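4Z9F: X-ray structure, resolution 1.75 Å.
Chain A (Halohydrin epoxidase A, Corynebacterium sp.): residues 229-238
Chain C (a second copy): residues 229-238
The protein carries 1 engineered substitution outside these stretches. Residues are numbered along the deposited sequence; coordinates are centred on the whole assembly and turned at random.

Chain A (229-238) APIVGQFFAF
Chain C 229-238: APIVGQFFAF

Residues 229-238 of two copies of halohydrin epoxidase A pack as a near-symmetric pair running in opposite directions, with Ile A231 beside Phe C238 (CA-CA 4.8 Å) and Phe A238 beside Ile C231 (CA-CA 4.7 Å); 622 Å² is buried in all. Each stretch opens with a 3-10 segment at 229-230, tightened by a bond from Val A232 N to Ala A229 O (2.9 Å) and its chain C counterpart, and ends as an extended strand. Between them Gly A233 and Gly C233 turn the chain at phi/psi near 90/18, where a CB would jam against the preceding carbonyl O.

The glutamines tie the copies together. Gln A234 points its CA-CB bond toward chain C, with chi1 p, chi2 t and chi3 -67°, and its amide reads the backbone of Ala C237: Ala C237 N donates to Gln A234 OE1 (3.0 Å), and Gln A234 NE2 donates to Ala C237 O (2.8 Å). The same NE2 also donates to Ile A231 O (3.0 Å), fixing the amide's orientation. Gln C234 (p, t, -59°) repeats this: Ala A237 N to Gln C234 OE1 2.9 Å, Gln C234 NE2 to Ala A237 O 2.6 Å and to Ile C231 O 3.0 Å. The small alanine methyl fits beside the amide, Ala A237 CB lying 3.6 Å from Gln C234 OE1. Ile A231 CA also makes a CA-H...O contact with Ala C237 O (3.6 Å).

Apolar contacts complete the buried interface. Phe C238 (chi1 t, chi2 92°) offers a ring face to Pro A230, whose CB sits 3.6 Å from the ring centroid; Pro C230 CB lies 3.7 Å from that of Phe A238. Ile A231 (p, t) brings CG2 to 3.8 Å from Phe C238 CD1. Phe A236 and Phe C236, both chi1 m, meet rim to rim (CD2-CD2 3.6 Å), planes at 51°.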

# COMPACT_ATOMS: atom_id res chain seq x y z
N ALA A 229 7.80 20.91 -2.42
CA ALA A 229 8.79 19.97 -1.89
C ALA A 229 8.28 19.00 -0.82
O ALA A 229 8.79 17.87 -0.77
CB ALA A 229 9.98 20.75 -1.33
N PRO A 230 7.32 19.33 0.05
CA PRO A 230 6.89 18.35 1.06
C PRO A 230 6.29 17.06 0.49
O PRO A 230 6.06 16.13 1.28
CB PRO A 230 5.87 19.12 1.89
CG PRO A 230 6.31 20.55 1.75
CD PRO A 230 6.71 20.65 0.32
N ILE A 231 6.04 16.94 -0.82
CA ILE A 231 5.57 15.68 -1.39
C ILE A 231 6.76 14.81 -1.80
O ILE A 231 6.61 13.80 -2.50
CB ILE A 231 4.62 15.91 -2.58
CG1 ILE A 231 5.37 16.52 -3.78
CG2 ILE A 231 3.43 16.77 -2.16
CD1 ILE A 231 4.45 16.82 -5.03
N VAL A 232 7.95 15.19 -1.33
CA VAL A 232 9.16 14.44 -1.62
C VAL A 232 9.06 12.98 -1.14
O VAL A 232 8.43 12.68 -0.12
CB VAL A 232 10.37 15.14 -0.97
CG1 VAL A 232 10.17 15.21 0.54
CG2 VAL A 232 11.65 14.41 -1.30
N GLY A 233 9.68 12.07 -1.89
CA GLY A 233 9.94 10.73 -1.38
C GLY A 233 8.87 9.71 -1.63
O GLY A 233 8.86 8.66 -0.97
N GLN A 234 7.96 9.96 -2.57
CA GLN A 234 6.87 9.04 -2.80
C GLN A 234 6.73 8.75 -4.28
O GLN A 234 7.37 9.37 -5.14
CB GLN A 234 5.56 9.59 -2.25
CG GLN A 234 4.96 10.73 -3.06
CD GLN A 234 3.79 11.35 -2.32
OE1 GLN A 234 2.74 10.71 -2.13
NE2 GLN A 234 3.99 12.58 -1.83
N PHE A 235 5.85 7.79 -4.55
CA PHE A 235 5.53 7.29 -5.88
C PHE A 235 4.24 7.94 -6.35
O PHE A 235 3.28 8.03 -5.57
CB PHE A 235 5.39 5.77 -5.79
CG PHE A 235 4.87 5.10 -7.04
CD1 PHE A 235 5.73 4.48 -7.92
CD2 PHE A 235 3.50 4.99 -7.26
CE1 PHE A 235 5.25 3.81 -9.04
CE2 PHE A 235 3.01 4.31 -8.37
CZ PHE A 235 3.90 3.72 -9.26
N PHE A 236 4.21 8.40 -7.60
CA PHE A 236 3.02 8.99 -8.21
C PHE A 236 2.57 8.11 -9.36
O PHE A 236 3.33 7.90 -10.31
CB PHE A 236 3.29 10.40 -8.74
CG PHE A 236 3.82 11.34 -7.70
CD1 PHE A 236 5.13 11.81 -7.76
CD2 PHE A 236 3.03 11.73 -6.65
CE1 PHE A 236 5.61 12.68 -6.78
CE2 PHE A 236 3.50 12.60 -5.67
CZ PHE A 236 4.79 13.08 -5.75
N ALA A 237 1.33 7.63 -9.30
CA ALA A 237 0.80 6.93 -10.45
C ALA A 237 0.48 7.93 -11.55
O ALA A 237 0.01 9.05 -11.28
CB ALA A 237 -0.45 6.12 -10.06
N PHE A 238 0.77 7.55 -12.80
CA PHE A 238 0.48 8.38 -13.98
C PHE A 238 -0.20 7.43 -14.97
O PHE A 238 0.40 6.97 -15.93
CB PHE A 238 1.74 9.02 -14.55
CG PHE A 238 1.50 9.99 -15.69
CD1 PHE A 238 1.44 11.35 -15.46
CD2 PHE A 238 1.38 9.53 -16.99
CE1 PHE A 238 1.23 12.23 -16.50
CE2 PHE A 238 1.17 10.42 -18.04
CZ PHE A 238 1.09 11.76 -17.79
N ALA C 229 -3.59 15.78 -15.65
CA ALA C 229 -4.80 15.00 -15.42
C ALA C 229 -4.57 13.50 -15.17
O ALA C 229 -5.31 12.92 -14.37
CB ALA C 229 -5.75 15.16 -16.61
N PRO C 230 -3.60 12.83 -15.80
CA PRO C 230 -3.47 11.38 -15.58
C PRO C 230 -3.10 10.96 -14.16
O PRO C 230 -3.09 9.75 -13.89
CB PRO C 230 -2.38 10.97 -16.57
CG PRO C 230 -2.48 11.98 -17.67
CD PRO C 230 -2.75 13.26 -16.93
N ILE C 231 -2.76 11.88 -13.25
CA ILE C 231 -2.45 11.45 -11.88
C ILE C 231 -3.75 11.43 -11.06
O ILE C 231 -3.73 11.25 -9.84
CB ILE C 231 -1.37 12.35 -11.24
CG1 ILE C 231 -1.84 13.79 -11.09
CG2 ILE C 231 -0.10 12.33 -12.07
CD1 ILE C 231 -0.77 14.71 -10.54
N VAL C 232 -4.88 11.56 -11.75
CA VAL C 232 -6.18 11.54 -11.09
C VAL C 232 -6.39 10.30 -10.23
O VAL C 232 -5.98 9.18 -10.59
CB VAL C 232 -7.30 11.66 -12.14
CG1 VAL C 232 -7.26 10.47 -13.09
CG2 VAL C 232 -8.68 11.75 -11.48
N GLY C 233 -7.06 10.47 -9.10
CA GLY C 233 -7.64 9.34 -8.40
C GLY C 233 -6.75 8.68 -7.38
O GLY C 233 -7.03 7.54 -6.97
N GLN C 234 -5.71 9.36 -6.91
CA GLN C 234 -4.80 8.80 -5.93
C GLN C 234 -4.58 9.77 -4.77
O GLN C 234 -4.99 10.94 -4.81
CB GLN C 234 -3.45 8.44 -6.56
CG GLN C 234 -2.62 9.62 -7.04
CD GLN C 234 -1.40 9.19 -7.83
OE1 GLN C 234 -0.55 8.46 -7.31
NE2 GLN C 234 -1.31 9.63 -9.08
N PHE C 235 -3.92 9.25 -3.76
CA PHE C 235 -3.55 9.95 -2.54
C PHE C 235 -2.12 10.48 -2.65
O PHE C 235 -1.22 9.77 -3.12
CB PHE C 235 -3.70 8.96 -1.37
CG PHE C 235 -3.11 9.41 -0.05
CD1 PHE C 235 -3.92 9.93 0.95
CD2 PHE C 235 -1.75 9.21 0.22
CE1 PHE C 235 -3.38 10.28 2.20
CE2 PHE C 235 -1.21 9.59 1.44
CZ PHE C 235 -2.02 10.12 2.44
N PHE C 236 -1.91 11.72 -2.21
CA PHE C 236 -0.59 12.35 -2.18
C PHE C 236 -0.22 12.67 -0.74
O PHE C 236 -0.90 13.47 -0.08
CB PHE C 236 -0.55 13.64 -3.02
CG PHE C 236 -0.97 13.45 -4.45
CD1 PHE C 236 -2.15 14.01 -4.92
CD2 PHE C 236 -0.19 12.72 -5.33
CE1 PHE C 236 -2.55 13.83 -6.23
CE2 PHE C 236 -0.57 12.55 -6.65
CZ PHE C 236 -1.75 13.11 -7.10
N ALA C 237 0.86 12.07 -0.26
CA ALA C 237 1.40 12.48 1.03
C ALA C 237 1.97 13.89 0.92
O ALA C 237 2.60 14.25 -0.07
CB ALA C 237 2.49 11.51 1.48
N PHE C 238 1.74 14.69 1.96
CA PHE C 238 2.31 16.04 2.06
C PHE C 238 2.93 16.09 3.45
O PHE C 238 2.36 16.68 4.37
CB PHE C 238 1.24 17.13 1.82
CG PHE C 238 1.79 18.53 1.78
CD1 PHE C 238 2.17 19.11 0.58
CD2 PHE C 238 1.90 19.28 2.95
CE1 PHE C 238 2.67 20.41 0.54
CE2 PHE C 238 2.41 20.57 2.92
CZ PHE C 238 2.79 21.14 1.71